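Local coordinates for DUF1955 domain-containing protein (Sulfolobus tokodaii, PDB 1WY6), which is of unknown function but folds as an archaeal helical repeat protein, an all-helical chain of a hyperthermophile, at residues A[13-18]-A[43-48]; A[22-27]-A[62-67]; A[127-132]-A[149-154]. All coordinates share one frame; numbering follows the deposited sequence.

Interaction 1 (A[13-18]-A[43-48])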
loop_
_atom_site.group_PDB
_atom_site.type_symbol
_atom_site.label_atom_id
_atom_site.label_comp_id
_atom_site.label_asym_id
_atom_site.label_seq_id
_atom_site.Cartn_x
_atom_site.Cartn_y
_atom_site.Cartn_z
ATOM N N ASP A 13 15.052 10.073 14.107
ATOM C CA ASP A 13 14.641 11.450 14.334
ATOM C C ASP A 13 13.666 11.846 13.235
ATOM O O ASP A 13 12.650 12.494 13.493
ATOM C CB ASP A 13 15.855 12.373 14.306
ATOM C CG ASP A 13 15.492 13.807 14.591
ATOM O OD1 ASP A 13 14.843 14.060 15.631
ATOM O OD2 ASP A 13 15.857 14.683 13.779
ATOM N N ALA A 14 13.989 11.449 12.005
ATOM C CA ALA A 14 13.139 11.739 10.859
ATOM C C ALA A 14 11.821 10.989 11.032
ATOM O O ALA A 14 10.754 11.544 10.801
ATOM C CB ALA A 14 13.836 11.307 9.559
ATOM N N LYS A 15 11.907 9.734 11.472
ATOM C CA LYS A 15 10.720 8.906 11.668
ATOM C C LYS A 15 9.703 9.573 12.591
ATOM O O LYS A 15 8.537 9.691 12.241
ATOM C CB LYS A 15 11.109 7.539 12.235
ATOM C CG LYS A 15 9.932 6.582 12.398
ATOM C CD LYS A 15 10.357 5.280 13.065
ATOM C CE LYS A 15 9.165 4.339 13.244
ATOM N NZ LYS A 15 9.562 3.011 13.809
ATOM N N LYS A 16 10.144 10.017 13.764
ATOM C CA LYS A 16 9.241 10.669 14.707
ATOM C C LYS A 16 8.517 11.875 14.097
ATOM O O LYS A 16 7.310 12.027 14.278
ATOM C CB LYS A 16 10.004 11.087 15.959
ATOM C CG LYS A 16 9.102 11.404 17.141
ATOM C CD LYS A 16 9.886 11.382 18.447
ATOM C CE LYS A 16 11.118 12.270 18.366
ATOM N NZ LYS A 16 11.981 12.153 19.573
ATOM N N PHE A 17 9.247 12.734 13.386
ATOM C CA PHE A 17 8.627 13.893 12.740
ATOM C C PHE A 17 7.483 13.404 11.847
ATOM O O PHE A 17 6.345 13.866 11.955
ATOM C CB PHE A 17 9.636 14.636 11.851
ATOM C CG PHE A 17 10.507 15.624 12.582
ATOM C CD1 PHE A 17 9.952 16.578 13.427
ATOM C CD2 PHE A 17 11.889 15.622 12.388
ATOM C CE1 PHE A 17 10.761 17.523 14.074
ATOM C CE2 PHE A 17 12.708 16.559 13.028
ATOM C CZ PHE A 17 12.145 17.511 13.872
ATOM N N LEU A 18 7.809 12.473 10.954
ATOM C CA LEU A 18 6.834 11.920 10.012
ATOM C C LEU A 18 5.612 11.332 10.707
ATOM O O LEU A 18 4.487 11.661 10.347
ATOM C CB LEU A 18 7.493 10.861 9.124
ATOM C CG LEU A 18 8.658 11.376 8.268
ATOM C CD1 LEU A 18 9.298 10.231 7.498
ATOM C CD2 LEU A 18 8.139 12.447 7.318
ATOM N N ASN A 43 17.625 1.848 2.949
ATOM C CA ASN A 43 16.410 1.370 2.307
ATOM C C ASN A 43 15.375 0.789 3.269
ATOM O O ASN A 43 14.167 0.981 3.089
ATOM C CB ASN A 43 16.747 0.320 1.255
ATOM C CG ASN A 43 15.602 0.076 0.311
ATOM O OD1 ASN A 43 15.351 0.884 -0.582
ATOM N ND2 ASN A 43 14.875 -1.024 0.516
ATOM N N TRP A 44 15.861 0.069 4.277
ATOM C CA TRP A 44 15.017 -0.567 5.289
ATOM C C TRP A 44 14.112 0.439 6.000
ATOM O O TRP A 44 13.052 0.073 6.511
ATOM C CB TRP A 44 15.894 -1.231 6.358
ATOM C CG TRP A 44 16.690 -0.204 7.117
ATOM C CD1 TRP A 44 17.866 0.369 6.728
ATOM C CD2 TRP A 44 16.310 0.452 8.336
ATOM N NE1 TRP A 44 18.241 1.341 7.624
ATOM C CE2 TRP A 44 17.303 1.413 8.621
ATOM C CE3 TRP A 44 15.225 0.321 9.213
ATOM C CZ2 TRP A 44 17.245 2.243 9.752
ATOM C CZ3 TRP A 44 15.167 1.149 10.338
ATOM C CH2 TRP A 44 16.171 2.095 10.595
ATOM N N PHE A 45 14.551 1.696 6.057
ATOM C CA PHE A 45 13.798 2.736 6.750
ATOM C C PHE A 45 12.354 2.901 6.302
ATOM O O PHE A 45 11.461 3.023 7.130
ATOM C CB PHE A 45 14.491 4.090 6.615
ATOM C CG PHE A 45 13.767 5.212 7.310
ATOM C CD1 PHE A 45 13.816 5.338 8.694
ATOM C CD2 PHE A 45 13.039 6.145 6.581
ATOM C CE1 PHE A 45 13.156 6.383 9.340
ATOM C CE2 PHE A 45 12.381 7.186 7.218
ATOM C CZ PHE A 45 12.442 7.304 8.605
ATOM N N ILE A 46 12.126 2.921 4.994
ATOM C CA ILE A 46 10.778 3.109 4.472
ATOM C C ILE A 46 9.822 1.992 4.901
ATOM O O ILE A 46 8.657 2.253 5.207
ATOM C CB ILE A 46 10.797 3.238 2.923
ATOM C CG1 ILE A 46 9.496 3.897 2.454
ATOM C CG2 ILE A 46 11.004 1.866 2.266
ATOM C CD1 ILE A 46 9.296 5.318 3.035
ATOM N N CYS A 47 10.317 0.757 4.926
ATOM C CA CYS A 47 9.507 -0.391 5.334
ATOM C C CYS A 47 9.123 -0.211 6.796
ATOM O O CYS A 47 7.987 -0.461 7.196
ATOM C CB CYS A 47 10.302 -1.700 5.217
ATOM S SG CYS A 47 11.088 -2.046 3.610
ATOM N N ASN A 48 10.103 0.214 7.584
ATOM C CA ASN A 48 9.930 0.431 9.009
ATOM C C ASN A 48 8.878 1.520 9.247
ATOM O O ASN A 48 7.961 1.336 10.053
ATOM C CB ASN A 48 11.295 0.803 9.620
ATOM C CG ASN A 48 11.270 0.876 11.134
ATOM O OD1 ASN A 48 10.842 1.871 11.710
ATOM N ND2 ASN A 48 11.737 -0.185 11.788
HETATM O O HOH W 1 7.739 1.598 12.878
#
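Lys-15 NZ donates to two acceptors, Asn-48 OD1 at 2.7 Å and a water that itself donates a hydrogen bond to the backbone Asn-48 O. This is a helix-helix contact of an all-helical repeat fold, between helix 7-19 and helix 44-52, with the short segment axes 11.3 Å apart and their N-to-C directions at 33°. In Lys-15 CG stands anti to the backbone N, and the extended chain beyond it carries NZ across to Asn-48, whose side chain it crosses at about a right angle. The C=O...NZ angle is 150°, with NZ tilted 16° from the carbonyl plane. The apolar part of the contact is supplied by Phe-45, and Leu-11 and Val-30 also touch its side chain. An alanine in place of Lys-15 would probably leave Asn-48 OD1 and the bridging water without their ammonium partner, the CB beside the Phe-45 ring being kept. Ala-14 CB lies 4.3 Å from Phe-45 CZ, obliquely to the ring. Two edge contacts lie near the ring plane: Leu-18 CD1 at 4.3 Å from Phe-45 CE2, and Lys-15 CB at 3.7 Å from Phe-45 CE1.

Interaction 2 (A[22-27]-A[62-67])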
loop_
_atom_site.group_PDB
_atom_site.type_symbol
_atom_site.label_atom_id
_atom_site.label_comp_id
_atom_site.label_asym_id
_atom_site.label_seq_id
_atom_site.Cartn_x
_atom_site.Cartn_y
_atom_site.Cartn_z
ATOM N N TYR A 22 4.936 16.084 10.839
ATOM C CA TYR A 22 5.930 17.093 10.471
ATOM C C TYR A 22 6.628 16.534 9.231
ATOM O O TYR A 22 7.801 16.174 9.284
ATOM C CB TYR A 22 6.953 17.260 11.593
ATOM C CG TYR A 22 6.428 17.923 12.849
ATOM C CD1 TYR A 22 6.548 19.307 13.031
ATOM C CD2 TYR A 22 5.862 17.169 13.878
ATOM C CE1 TYR A 22 6.133 19.919 14.211
ATOM C CE2 TYR A 22 5.439 17.776 15.065
ATOM C CZ TYR A 22 5.588 19.152 15.221
ATOM O OH TYR A 22 5.241 19.753 16.406
ATOM N N ILE A 23 5.894 16.453 8.120
ATOM C CA ILE A 23 6.426 15.893 6.876
ATOM C C ILE A 23 7.698 16.559 6.307
ATOM O O ILE A 23 8.666 15.870 6.006
ATOM C CB ILE A 23 5.336 15.882 5.763
ATOM C CG1 ILE A 23 4.002 15.353 6.318
ATOM C CG2 ILE A 23 5.792 15.008 4.605
ATOM C CD1 ILE A 23 4.041 13.905 6.817
ATOM N N ASP A 24 7.698 17.885 6.165
ATOM C CA ASP A 24 8.858 18.586 5.612
ATOM C C ASP A 24 10.108 18.354 6.447
ATOM O O ASP A 24 11.191 18.122 5.914
ATOM C CB ASP A 24 8.602 20.096 5.535
ATOM C CG ASP A 24 7.412 20.446 4.665
ATOM O OD1 ASP A 24 7.437 20.146 3.454
ATOM O OD2 ASP A 24 6.448 21.026 5.194
ATOM N N GLU A 25 9.947 18.438 7.760
ATOM C CA GLU A 25 11.055 18.244 8.676
ATOM C C GLU A 25 11.662 16.850 8.504
ATOM O O GLU A 25 12.867 16.707 8.270
ATOM C CB GLU A 25 10.580 18.432 10.124
ATOM C CG GLU A 25 10.263 19.869 10.550
ATOM C CD GLU A 25 8.925 20.388 10.033
ATOM O OE1 GLU A 25 8.050 19.572 9.662
ATOM O OE2 GLU A 25 8.742 21.624 10.017
ATOM N N GLY A 26 10.828 15.821 8.622
ATOM C CA GLY A 26 11.318 14.460 8.479
ATOM C C GLY A 26 11.895 14.170 7.102
ATOM O O GLY A 26 12.874 13.441 6.985
ATOM N N VAL A 27 11.303 14.739 6.057
ATOM C CA VAL A 27 11.793 14.515 4.690
ATOM C C VAL A 27 13.158 15.158 4.463
ATOM O O VAL A 27 14.024 14.596 3.787
ATOM C CB VAL A 27 10.783 15.056 3.646
ATOM C CG1 VAL A 27 11.406 15.064 2.252
ATOM C CG2 VAL A 27 9.546 14.182 3.644
ATOM N N LEU A 62 5.194 9.109 1.011
ATOM C CA LEU A 62 5.561 8.352 -0.182
ATOM C C LEU A 62 5.712 9.231 -1.424
ATOM O O LEU A 62 6.605 9.004 -2.240
ATOM C CB LEU A 62 4.535 7.247 -0.454
ATOM C CG LEU A 62 4.574 6.051 0.497
ATOM C CD1 LEU A 62 3.474 5.070 0.130
ATOM C CD2 LEU A 62 5.944 5.382 0.411
ATOM N N ASP A 63 4.836 10.222 -1.565
ATOM C CA ASP A 63 4.887 11.148 -2.697
ATOM C C ASP A 63 6.215 11.911 -2.707
ATOM O O ASP A 63 6.746 12.257 -3.756
ATOM C CB ASP A 63 3.751 12.168 -2.600
ATOM C CG ASP A 63 2.411 11.612 -3.049
ATOM O OD1 ASP A 63 1.392 12.255 -2.736
ATOM O OD2 ASP A 63 2.366 10.557 -3.715
ATOM N N LYS A 64 6.755 12.176 -1.528
ATOM C CA LYS A 64 7.997 12.934 -1.452
ATOM C C LYS A 64 9.262 12.101 -1.496
ATOM O O LYS A 64 10.213 12.453 -2.192
ATOM C CB LYS A 64 8.005 13.792 -0.192
ATOM C CG LYS A 64 7.165 15.056 -0.294
ATOM C CD LYS A 64 7.087 15.760 1.046
ATOM C CE LYS A 64 6.648 17.207 0.890
ATOM N NZ LYS A 64 5.482 17.337 -0.019
ATOM N N ILE A 65 9.269 10.982 -0.782
ATOM C CA ILE A 65 10.478 10.171 -0.723
ATOM C C ILE A 65 10.381 8.715 -1.171
ATOM O O ILE A 65 11.367 7.988 -1.125
ATOM C CB ILE A 65 11.047 10.214 0.705
ATOM C CG1 ILE A 65 10.059 9.571 1.686
ATOM C CG2 ILE A 65 11.286 11.666 1.115
ATOM C CD1 ILE A 65 10.540 9.565 3.126
ATOM N N GLY A 66 9.206 8.288 -1.610
ATOM C CA GLY A 66 9.057 6.911 -2.040
ATOM C C GLY A 66 10.090 6.482 -3.068
ATOM O O GLY A 66 10.649 5.390 -2.981
ATOM N N SER A 67 10.346 7.355 -4.037
ATOM C CA SER A 67 11.283 7.083 -5.120
ATOM C C SER A 67 12.719 6.778 -4.704
ATOM O O SER A 67 13.474 6.213 -5.490
ATOM C CB SER A 67 11.277 8.252 -6.117
ATOM O OG SER A 67 11.739 9.451 -5.516
#
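Val-27 sets CG1 anti to its backbone N (chi1 169°) and Ile-65 sets CG2 anti to its carbonyl carbon, which brings these two methyls together at 3.6 Å between Val-27 CG1 and Ile-65 CG2. The two side chains run alongside each other in opposite senses, and Val-27 CG2 also lies 4.0 Å from Ile-65 CG2. The contact joins the first turn of helix 23-36 to the C-terminal part of helix 55-65, two helices of the all-helical repeat fold; Val-27 and Ile-65 have the nearest CA atoms, 7.1 Å apart. Lys-64 extends the apolar patch with its aliphatic chain. Its CD meets both Ile-23 CG2 and Val-27 CG2 at 3.9 Å, and the chain crosses each of these side chains at about a right angle. Ile-23 also touches Tyr-57, Gln-60 and Val-61 of helix 55-65, which widens the interface. Beyond CD the lysine bends, its chi4 of 46° turning NZ out of the extended line. Lys-64 CE comes within 4.0 Å of Asp-24 OD1, yet NZ remains 4.9 Å from that oxygen. The cohesion is therefore mainly apolar, and the opposite charges of the solvent-exposed Asp-24 and Lys-64 probably add a modest attraction without forming a direct salt bridge.

Interaction 3 (A[127-132]-A[149-154])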
loop_
_atom_site.group_PDB
_atom_site.type_symbol
_atom_site.label_atom_id
_atom_site.label_comp_id
_atom_site.label_asym_id
_atom_site.label_seq_id
_atom_site.Cartn_x
_atom_site.Cartn_y
_atom_site.Cartn_z
ATOM N N ILE A 127 -11.834 0.127 -5.345
ATOM C CA ILE A 127 -11.015 -0.637 -4.420
ATOM C C ILE A 127 -11.402 -2.124 -4.468
ATOM O O ILE A 127 -10.528 -2.994 -4.537
ATOM C CB ILE A 127 -11.142 -0.040 -2.990
ATOM C CG1 ILE A 127 -10.454 1.335 -2.967
ATOM C CG2 ILE A 127 -10.490 -0.960 -1.970
ATOM C CD1 ILE A 127 -10.775 2.213 -1.760
ATOM N N LEU A 128 -12.700 -2.422 -4.456
ATOM C CA LEU A 128 -13.149 -3.814 -4.538
ATOM C C LEU A 128 -12.590 -4.444 -5.815
ATOM O O LEU A 128 -12.157 -5.599 -5.818
ATOM C CB LEU A 128 -14.677 -3.893 -4.581
ATOM C CG LEU A 128 -15.464 -3.494 -3.333
ATOM C CD1 LEU A 128 -16.936 -3.368 -3.687
ATOM C CD2 LEU A 128 -15.259 -4.529 -2.240
ATOM N N VAL A 129 -12.600 -3.675 -6.900
ATOM C CA VAL A 129 -12.094 -4.168 -8.175
ATOM C C VAL A 129 -10.583 -4.405 -8.149
ATOM O O VAL A 129 -10.106 -5.416 -8.668
ATOM C CB VAL A 129 -12.427 -3.197 -9.326
ATOM C CG1 VAL A 129 -11.624 -3.558 -10.560
ATOM C CG2 VAL A 129 -13.916 -3.265 -9.644
ATOM N N ALA A 130 -9.843 -3.475 -7.551
ATOM C CA ALA A 130 -8.394 -3.585 -7.456
ATOM C C ALA A 130 -8.004 -4.869 -6.718
ATOM O O ALA A 130 -7.236 -5.668 -7.241
ATOM C CB ALA A 130 -7.812 -2.355 -6.743
ATOM N N ILE A 131 -8.547 -5.070 -5.520
ATOM C CA ILE A 131 -8.246 -6.269 -4.728
ATOM C C ILE A 131 -8.734 -7.564 -5.392
ATOM O O ILE A 131 -8.055 -8.594 -5.338
ATOM C CB ILE A 131 -8.854 -6.186 -3.290
ATOM C CG1 ILE A 131 -8.112 -5.143 -2.450
ATOM C CG2 ILE A 131 -8.732 -7.534 -2.584
ATOM C CD1 ILE A 131 -8.411 -3.718 -2.801
ATOM N N ALA A 132 -9.910 -7.512 -6.010
ATOM C CA ALA A 132 -10.470 -8.681 -6.684
ATOM C C ALA A 132 -9.522 -9.190 -7.762
ATOM O O ALA A 132 -9.215 -10.381 -7.834
ATOM C CB ALA A 132 -11.820 -8.325 -7.312
ATOM N N ILE A 149 -18.670 -9.135 -7.561
ATOM C CA ILE A 149 -20.122 -9.192 -7.445
ATOM C C ILE A 149 -20.565 -7.990 -6.613
ATOM O O ILE A 149 -21.525 -7.307 -6.966
ATOM C CB ILE A 149 -20.592 -10.512 -6.771
ATOM C CG1 ILE A 149 -20.458 -11.673 -7.761
ATOM C CG2 ILE A 149 -22.036 -10.378 -6.302
ATOM C CD1 ILE A 149 -20.797 -13.027 -7.180
ATOM N N GLU A 150 -19.850 -7.731 -5.519
ATOM C CA GLU A 150 -20.160 -6.591 -4.661
ATOM C C GLU A 150 -19.948 -5.272 -5.407
ATOM O O GLU A 150 -20.718 -4.330 -5.240
ATOM C CB GLU A 150 -19.295 -6.610 -3.398
ATOM C CG GLU A 150 -19.534 -5.408 -2.487
ATOM C CD GLU A 150 -20.949 -5.358 -1.918
ATOM O OE1 GLU A 150 -21.371 -4.264 -1.491
ATOM O OE2 GLU A 150 -21.635 -6.407 -1.888
ATOM N N ALA A 151 -18.904 -5.205 -6.227
ATOM C CA ALA A 151 -18.618 -3.997 -7.003
ATOM C C ALA A 151 -19.734 -3.755 -8.021
ATOM O O ALA A 151 -20.107 -2.617 -8.296
ATOM C CB ALA A 151 -17.283 -4.142 -7.726
ATOM N N CYS A 152 -20.246 -4.837 -8.594
ATOM C CA CYS A 152 -21.327 -4.750 -9.567
ATOM C C CYS A 152 -22.546 -4.192 -8.831
ATOM O O CYS A 152 -23.250 -3.308 -9.329
ATOM C CB CYS A 152 -21.608 -6.150 -10.146
ATOM S SG CYS A 152 -23.072 -6.268 -11.227
ATOM N N LYS A 153 -22.772 -4.698 -7.624
ATOM C CA LYS A 153 -23.880 -4.239 -6.795
ATOM C C LYS A 153 -23.749 -2.746 -6.499
ATOM O O LYS A 153 -24.745 -2.025 -6.475
ATOM C CB LYS A 153 -23.912 -5.018 -5.484
ATOM C CG LYS A 153 -25.020 -4.590 -4.538
ATOM C CD LYS A 153 -25.050 -5.470 -3.304
ATOM C CE LYS A 153 -26.182 -5.081 -2.368
ATOM N NZ LYS A 153 -26.458 -6.167 -1.378
ATOM N N LYS A 154 -22.517 -2.289 -6.274
ATOM C CA LYS A 154 -22.260 -0.881 -5.990
ATOM C C LYS A 154 -22.366 -0.029 -7.247
ATOM O O LYS A 154 -22.165 1.184 -7.194
ATOM C CB LYS A 154 -20.867 -0.689 -5.382
ATOM C CG LYS A 154 -20.724 -1.145 -3.942
ATOM C CD LYS A 154 -19.333 -0.805 -3.425
ATOM C CE LYS A 154 -19.198 -1.140 -1.956
ATOM N NZ LYS A 154 -20.138 -0.336 -1.141
#
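Leu-128 and Ala-151 have the nearest CA atoms of two nearly antiparallel helical segments, 6.0 Å apart, with axes 9.1 Å apart at closest approach and N-to-C directions at 162°. Such close backbones suit a residue as small as Ala-151, whose CB lies 4.1 Å from Leu-128 CB and 4.0 Å from Val-129 CG2. The leucine carries most of the remaining contact through one methyl. Its CG is anti to the carbonyl carbon (chi1 -68°), and the CD1 branch beyond it meets Glu-150 CG at 3.5 Å and Lys-154 CD at 3.5 Å. These two partners touch the methyl with the aliphatic parts of their chains: Leu-128 lies oblique to Glu-150 and at about a right angle to Lys-154. The glutamate bends at chi2 (64°), turning CD, and its carboxylate ends up farther from 127-132 than its methylenes, which alone take part. No hydrogen bond joins the two segments, and the contact is apolar in character. Around it, Leu-128 also touches Leu-147 of helix 141-153 and Ile-117 of helix 107-117, while Ala-151 meets Ala-159 of helix 157-164; helix 125-137 thus packs between helices 107-117 and 141-153, and helix 141-153 continues the packing to helix 157-164.

Interactions 1 and 2 form one N-terminal cluster, their centres about 10 Å apart. Their segments alternate along the chain: helices 7-19 and 23-36 are consecutive, as are helices 44-52 and 55-65, and each contact joins one helix of the first pair to one of the second. The two also touch directly, through packing of Ala-14 CB against Gly-26 O and a probable hydrogen bond from Tyr-22 N to Phe-17 O at 2.9 Å. Interaction 3 comes later, between the neighbouring helices 125-137 and 141-153, on the opposite side of the chain's centre; its centre lies about 33 Å from that of interaction 1 and about 32 Å from that of interaction 2. This spacing is consistent with an elongated helical repeat in which contacts are made between helices near in sequence.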